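Long-range contacts in gamma-glutamyltransferase 1 Threonine peptidase. MEROPS family T03 (Pseudomonas nitroreducens, PDB 7D9E), which catalyses the transfer of gamma-glutamyl groups from compounds such as glutathione to amino acids, and the hydrolysis of glutathione to glutamate and cysteinylglycine: residues Lys117-Gln122 against Glu178-Pro183; Phe98-Gln103 against Ala121-His126. All coordinates share one frame; numbering follows the deposited sequence.

Interaction 1 (Lys117-Gln122 against Glu178-Pro183)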
loop_
_atom_site.group_PDB
_atom_site.type_symbol
_atom_site.label_atom_id
_atom_site.label_comp_id
_atom_site.label_asym_id
_atom_site.label_seq_id
_atom_site.Cartn_x
_atom_site.Cartn_y
_atom_site.Cartn_z
ATOM N N LYS B 117 -21.202 -1.744 -4.385
ATOM C CA LYS B 117 -21.227 -0.841 -5.528
ATOM C C LYS B 117 -20.151 0.218 -5.408
ATOM O O LYS B 117 -19.546 0.603 -6.411
ATOM C CB LYS B 117 -22.599 -0.175 -5.644
ATOM C CG LYS B 117 -23.729 -1.163 -5.843
ATOM C CD LYS B 117 -23.823 -1.579 -7.290
ATOM C CE LYS B 117 -24.999 -2.526 -7.507
ATOM N NZ LYS B 117 -24.853 -3.390 -8.703
ATOM N N ALA B 118 -19.902 0.697 -4.188
ATOM C CA ALA B 118 -18.872 1.702 -3.973
ATOM C C ALA B 118 -17.493 1.179 -4.352
ATOM O O ALA B 118 -16.660 1.933 -4.843
ATOM C CB ALA B 118 -18.863 2.115 -2.498
ATOM N N VAL B 119 -17.242 -0.105 -4.123
ATOM C CA VAL B 119 -15.964 -0.710 -4.472
ATOM C C VAL B 119 -15.917 -1.107 -5.945
ATOM O O VAL B 119 -14.858 -1.015 -6.582
ATOM C CB VAL B 119 -15.725 -1.905 -3.537
ATOM C CG1 VAL B 119 -14.560 -2.743 -3.997
ATOM C CG2 VAL B 119 -15.448 -1.429 -2.115
ATOM N N ALA B 120 -17.025 -1.575 -6.502
ATOM C CA ALA B 120 -17.016 -2.009 -7.888
ATOM C C ALA B 120 -17.000 -0.843 -8.864
ATOM O O ALA B 120 -16.648 -1.043 -10.024
ATOM C CB ALA B 120 -18.237 -2.871 -8.197
ATOM N N ALA B 121 -17.389 0.349 -8.426
ATOM C CA ALA B 121 -17.498 1.485 -9.323
ATOM C C ALA B 121 -16.185 1.777 -10.037
ATOM O O ALA B 121 -15.090 1.629 -9.473
ATOM C CB ALA B 121 -17.965 2.716 -8.552
ATOM N N GLN B 122 -16.311 2.256 -11.278
ATOM C CA GLN B 122 -15.171 2.792 -12.007
ATOM C C GLN B 122 -14.381 3.769 -11.145
ATOM O O GLN B 122 -14.957 4.607 -10.447
ATOM C CB GLN B 122 -15.679 3.535 -13.245
ATOM C CG GLN B 122 -14.604 4.162 -14.104
ATOM C CD GLN B 122 -15.216 4.836 -15.315
ATOM O OE1 GLN B 122 -14.967 4.460 -16.478
ATOM N NE2 GLN B 122 -16.061 5.801 -15.050
ATOM N N GLU B 178 -20.372 -6.257 7.091
ATOM C CA GLU B 178 -20.361 -6.671 5.698
ATOM C C GLU B 178 -18.954 -6.504 5.153
ATOM O O GLU B 178 -18.191 -5.644 5.596
ATOM C CB GLU B 178 -21.336 -5.877 4.833
ATOM C CG GLU B 178 -21.042 -4.410 4.753
ATOM N N THR B 179 -18.619 -7.336 4.181
ATOM C CA THR B 179 -17.319 -7.262 3.541
ATOM C C THR B 179 -17.503 -6.967 2.064
ATOM O O THR B 179 -18.534 -7.295 1.470
ATOM C CB THR B 179 -16.513 -8.559 3.695
ATOM O OG1 THR B 179 -17.127 -9.621 2.952
ATOM C CG2 THR B 179 -16.404 -8.929 5.175
ATOM N N ALA B 180 -16.487 -6.350 1.474
ATOM C CA ALA B 180 -16.440 -6.185 0.030
ATOM C C ALA B 180 -15.005 -6.415 -0.421
ATOM O O ALA B 180 -14.065 -5.810 0.118
ATOM C CB ALA B 180 -16.888 -4.785 -0.402
ATOM N N SER B 181 -14.865 -7.280 -1.427
ATOM C CA SER B 181 -13.614 -7.558 -2.118
ATOM C C SER B 181 -13.739 -7.060 -3.551
ATOM O O SER B 181 -14.708 -7.372 -4.256
ATOM C CB SER B 181 -13.318 -9.055 -2.117
ATOM O OG SER B 181 -13.202 -9.523 -0.780
ATOM N N ASP B 182 -12.752 -6.297 -3.975
ATOM C CA ASP B 182 -12.811 -5.652 -5.280
ATOM C C ASP B 182 -12.950 -6.675 -6.395
ATOM O O ASP B 182 -12.169 -7.627 -6.455
ATOM C CB ASP B 182 -11.491 -4.894 -5.446
ATOM C CG ASP B 182 -11.589 -3.724 -6.407
ATOM O OD1 ASP B 182 -12.148 -3.908 -7.516
ATOM O OD2 ASP B 182 -11.070 -2.643 -6.075
ATOM N N PRO B 183 -13.918 -6.510 -7.294
ATOM C CA PRO B 183 -13.992 -7.397 -8.457
ATOM C C PRO B 183 -12.804 -7.281 -9.391
ATOM O O PRO B 183 -12.687 -8.116 -10.304
ATOM C CB PRO B 183 -15.304 -6.995 -9.143
ATOM C CG PRO B 183 -15.678 -5.688 -8.570
ATOM C CD PRO B 183 -14.934 -5.446 -7.304
#

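Interaction 2 (Phe98-Gln103 against Ala121-His126)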
loop_
_atom_site.group_PDB
_atom_site.type_symbol
_atom_site.label_atom_id
_atom_site.label_comp_id
_atom_site.label_asym_id
_atom_site.label_seq_id
_atom_site.Cartn_x
_atom_site.Cartn_y
_atom_site.Cartn_z
ATOM N N PHE B 98 -4.195 6.424 -2.689
ATOM C CA PHE B 98 -5.008 7.348 -1.906
ATOM C C PHE B 98 -6.090 7.991 -2.757
ATOM O O PHE B 98 -7.148 8.342 -2.225
ATOM C CB PHE B 98 -4.146 8.335 -1.132
ATOM C CG PHE B 98 -3.127 9.066 -1.941
ATOM C CD1 PHE B 98 -3.497 10.147 -2.717
ATOM C CD2 PHE B 98 -1.788 8.694 -1.876
ATOM C CE1 PHE B 98 -2.550 10.838 -3.457
ATOM C CE2 PHE B 98 -0.821 9.398 -2.594
ATOM C CZ PHE B 98 -1.216 10.473 -3.384
ATOM N N THR B 99 -5.882 8.137 -4.074
ATOM C CA THR B 99 -7.001 8.607 -4.887
ATOM C C THR B 99 -8.088 7.544 -4.994
ATOM O O THR B 99 -9.282 7.891 -5.065
ATOM C CB THR B 99 -6.567 9.090 -6.274
ATOM O OG1 THR B 99 -6.008 8.016 -7.014
ATOM C CG2 THR B 99 -5.591 10.280 -6.169
ATOM N N SER B 100 -7.712 6.255 -5.006
ATOM C CA SER B 100 -8.749 5.217 -5.014
ATOM C C SER B 100 -9.508 5.169 -3.692
ATOM O O SER B 100 -10.735 5.033 -3.687
ATOM C CB SER B 100 -8.178 3.850 -5.331
ATOM O OG SER B 100 -8.042 3.639 -6.741
ATOM N N ILE B 101 -8.800 5.276 -2.564
ATOM C CA ILE B 101 -9.485 5.335 -1.276
ATOM C C ILE B 101 -10.445 6.526 -1.219
ATOM O O ILE B 101 -11.593 6.393 -0.764
ATOM C CB ILE B 101 -8.468 5.347 -0.136
ATOM C CG1 ILE B 101 -7.816 3.982 -0.064
ATOM C CG2 ILE B 101 -9.151 5.718 1.197
ATOM C CD1 ILE B 101 -6.637 3.885 0.840
ATOM N N PHE B 102 -9.993 7.700 -1.685
ATOM C CA PHE B 102 -10.832 8.893 -1.724
ATOM C C PHE B 102 -12.103 8.639 -2.513
ATOM O O PHE B 102 -13.192 9.020 -2.077
ATOM C CB PHE B 102 -10.011 10.017 -2.355
ATOM C CG PHE B 102 -10.731 11.330 -2.536
ATOM C CD1 PHE B 102 -11.446 11.928 -1.500
ATOM C CD2 PHE B 102 -10.605 12.018 -3.733
ATOM C CE1 PHE B 102 -12.022 13.178 -1.681
ATOM C CE2 PHE B 102 -11.197 13.255 -3.906
ATOM C CZ PHE B 102 -11.892 13.823 -2.883
ATOM N N GLN B 103 -11.984 7.994 -3.680
ATOM C CA GLN B 103 -13.168 7.714 -4.482
ATOM C C GLN B 103 -14.107 6.774 -3.748
ATOM O O GLN B 103 -15.313 7.005 -3.713
ATOM C CB GLN B 103 -12.758 7.156 -5.849
ATOM C CG GLN B 103 -12.215 8.260 -6.773
ATOM C CD GLN B 103 -11.521 7.709 -7.998
ATOM O OE1 GLN B 103 -12.139 7.553 -9.064
ATOM N NE2 GLN B 103 -10.237 7.409 -7.861
ATOM N N ALA B 121 -17.389 0.349 -8.426
ATOM C CA ALA B 121 -17.498 1.485 -9.323
ATOM C C ALA B 121 -16.185 1.777 -10.037
ATOM O O ALA B 121 -15.090 1.629 -9.473
ATOM C CB ALA B 121 -17.965 2.716 -8.552
ATOM N N GLN B 122 -16.311 2.256 -11.278
ATOM C CA GLN B 122 -15.171 2.792 -12.007
ATOM C C GLN B 122 -14.381 3.769 -11.145
ATOM O O GLN B 122 -14.957 4.607 -10.447
ATOM C CB GLN B 122 -15.679 3.535 -13.245
ATOM C CG GLN B 122 -14.604 4.162 -14.104
ATOM C CD GLN B 122 -15.216 4.836 -15.315
ATOM O OE1 GLN B 122 -14.967 4.460 -16.478
ATOM N NE2 GLN B 122 -16.061 5.801 -15.050
ATOM N N ARG B 123 -13.052 3.649 -11.200
ATOM C CA ARG B 123 -12.145 4.612 -10.593
ATOM C C ARG B 123 -11.171 5.093 -11.654
ATOM O O ARG B 123 -10.798 4.340 -12.562
ATOM C CB ARG B 123 -11.360 4.029 -9.409
ATOM C CG ARG B 123 -12.264 3.687 -8.237
ATOM C CD ARG B 123 -11.502 3.338 -7.000
ATOM N NE ARG B 123 -10.708 2.123 -7.103
ATOM C CZ ARG B 123 -11.123 0.904 -6.768
ATOM N NH1 ARG B 123 -12.369 0.712 -6.349
ATOM N NH2 ARG B 123 -10.312 -0.125 -6.886
ATOM N N VAL B 124 -10.773 6.364 -11.547
ATOM C CA VAL B 124 -9.797 6.951 -12.463
ATOM C C VAL B 124 -8.787 7.728 -11.633
ATOM O O VAL B 124 -8.969 7.928 -10.433
ATOM C CB VAL B 124 -10.445 7.854 -13.541
ATOM C CG1 VAL B 124 -11.410 7.027 -14.398
ATOM C CG2 VAL B 124 -11.114 9.040 -12.913
ATOM N N HIS B 125 -7.732 8.213 -12.286
ATOM C CA HIS B 125 -6.642 8.826 -11.541
ATOM C C HIS B 125 -5.958 9.915 -12.354
ATOM O O HIS B 125 -5.686 9.739 -13.545
ATOM C CB HIS B 125 -5.623 7.736 -11.197
ATOM C CG HIS B 125 -4.405 8.230 -10.496
ATOM N ND1 HIS B 125 -4.419 8.638 -9.176
ATOM C CD2 HIS B 125 -3.136 8.400 -10.934
ATOM C CE1 HIS B 125 -3.197 9.015 -8.827
ATOM N NE2 HIS B 125 -2.403 8.887 -9.877
ATOM N N HIS B 126 -5.655 11.028 -11.687
ATOM C CA HIS B 126 -4.834 12.090 -12.230
ATOM C C HIS B 126 -3.812 12.482 -11.171
ATOM O O HIS B 126 -4.092 12.411 -9.976
ATOM C CB HIS B 126 -5.698 13.307 -12.600
ATOM C CG HIS B 126 -4.907 14.469 -13.097
ATOM N ND1 HIS B 126 -4.180 14.420 -14.269
ATOM C CD2 HIS B 126 -4.720 15.706 -12.584
ATOM C CE1 HIS B 126 -3.567 15.581 -14.446
ATOM N NE2 HIS B 126 -3.882 16.378 -13.440
HETATM O O HOH W 1 -7.491 5.952 -8.139
#

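Interaction 1 (Lys117-Gln122 against Glu178-Pro183)
Val-119 is the central side chain of this contact. It sits near the C-terminal end of helix 115-120 and points toward strand 176-181, an outermost strand, within this chain, of a four-stranded antiparallel sheet. Its CA is 5.9 Å from the CA of Asp-182. CG1 lies anti to the backbone N (chi1 169°), so one methyl goes to Asp-182 and the other to Ala-180. Val-119 CG1 lies 3.6 Å from Asp-182 CA. CG2 reaches along the strand to the methyl of Ala-180, with Val-119 CG2 4.0 Å from Ala-180 CB. The side chains of Val-119 and Asp-182 cross obliquely, and Val-119 CG1 is 3.9 Å from Asp-182 CG. One residue on, Ala-120 meets the ring of Pro-183 at CG, Ala-120 CB lying 3.8 Å from Pro-183 CG. No hydrogen bond joins the two segments directly.

The Asp-182 carboxylate is buried, and its polar partners lie outside the two segments. OD1 forms a salt bridge with Arg-184; OD2 forms one with Arg-123 and accepts a bond from the backbone N of Ile-167. Arg-184 also donates to Val-119 O, and Arg-123 does so weakly. An alanine in place of Asp-182 would remove both salt bridges and would probably loosen the two arginines at the helix end. The chemistry is thus divided: the direct contact is apolar, while the buried Asp-182 carboxylate is balanced by two arginines that also reach the carbonyl of Val-119 at the helix end.

Interaction 2 (Phe98-Gln103 against Ala121-His126)
The imidazole of His-125 and the guanidinium of Arg-123 both meet helix 97-109 at their edges. The contact sets this helix against an extended segment in the Ntn-hydrolase fold. Thr-99 CB lies in the plane of the His-125 ring, at its edge, and the two side chains cross at about a right angle. Thr-99 OG1 and His-125 ND1 share a hydrogen bond of 2.8 Å. The Thr-99 hydroxyl takes the crowded position between its backbone N and carbonyl carbon, and it also bonds to Arg-96 O. At the other edge, Arg-123 NE gives a weak bond of 3.1 Å to Ser-100 OG. The Arg-123 chain bends at chi3, and its NH2 goes on to Met-164 O.

At the centre, the Gln-103 amide pairs with both the N-H and the carbonyl of Val-124. The Gln-103 chain is extended beyond CG and carries its amide there. Val-124 N donates to Gln-103 OE1 over 3.1 Å, nearly straight at 162° and on a lone pair. Gln-103 NE2 returns a bond of 2.9 Å to Val-124 O, more bent at 133°. Gln-103 NE2 also donates to Thr-99 O, 3.0 Å away and one helical turn back. Both amide ends are therefore used, and the rotation of the amide is fixed.

The contact is buried. Phe-98, on the same helix, meets the ring of Phe-311 of the other chain, and Gln-103 packs on Leu-303 of that chain. A water completes the polar row: it lies 2.8 Å from Thr-99 OG1 and 2.8 Å from Ser-100 OG, and donates weakly to Val-124 O.

Overall arrangement
After four strands the chain enters helix 97-109, which supplies residues 98-103. It turns into helix 115-120 and comes back past the first helix as residues 121-126. Interaction 2 closes this short loop, with 17 residues between its segments. Interaction 1 closes a longer one: 55 residues, with both helix and strand, lie between 117-122 and 178-183. The loops are not nested. They cross: interaction 1 begins on the chain where interaction 2 ends, and their segments share Ala-121 and Gln-122. The bridge between Arg-123 and Asp-182 joins the two contacts. Together they tie two successive helices, the segment after them and the sheet strand 176-181.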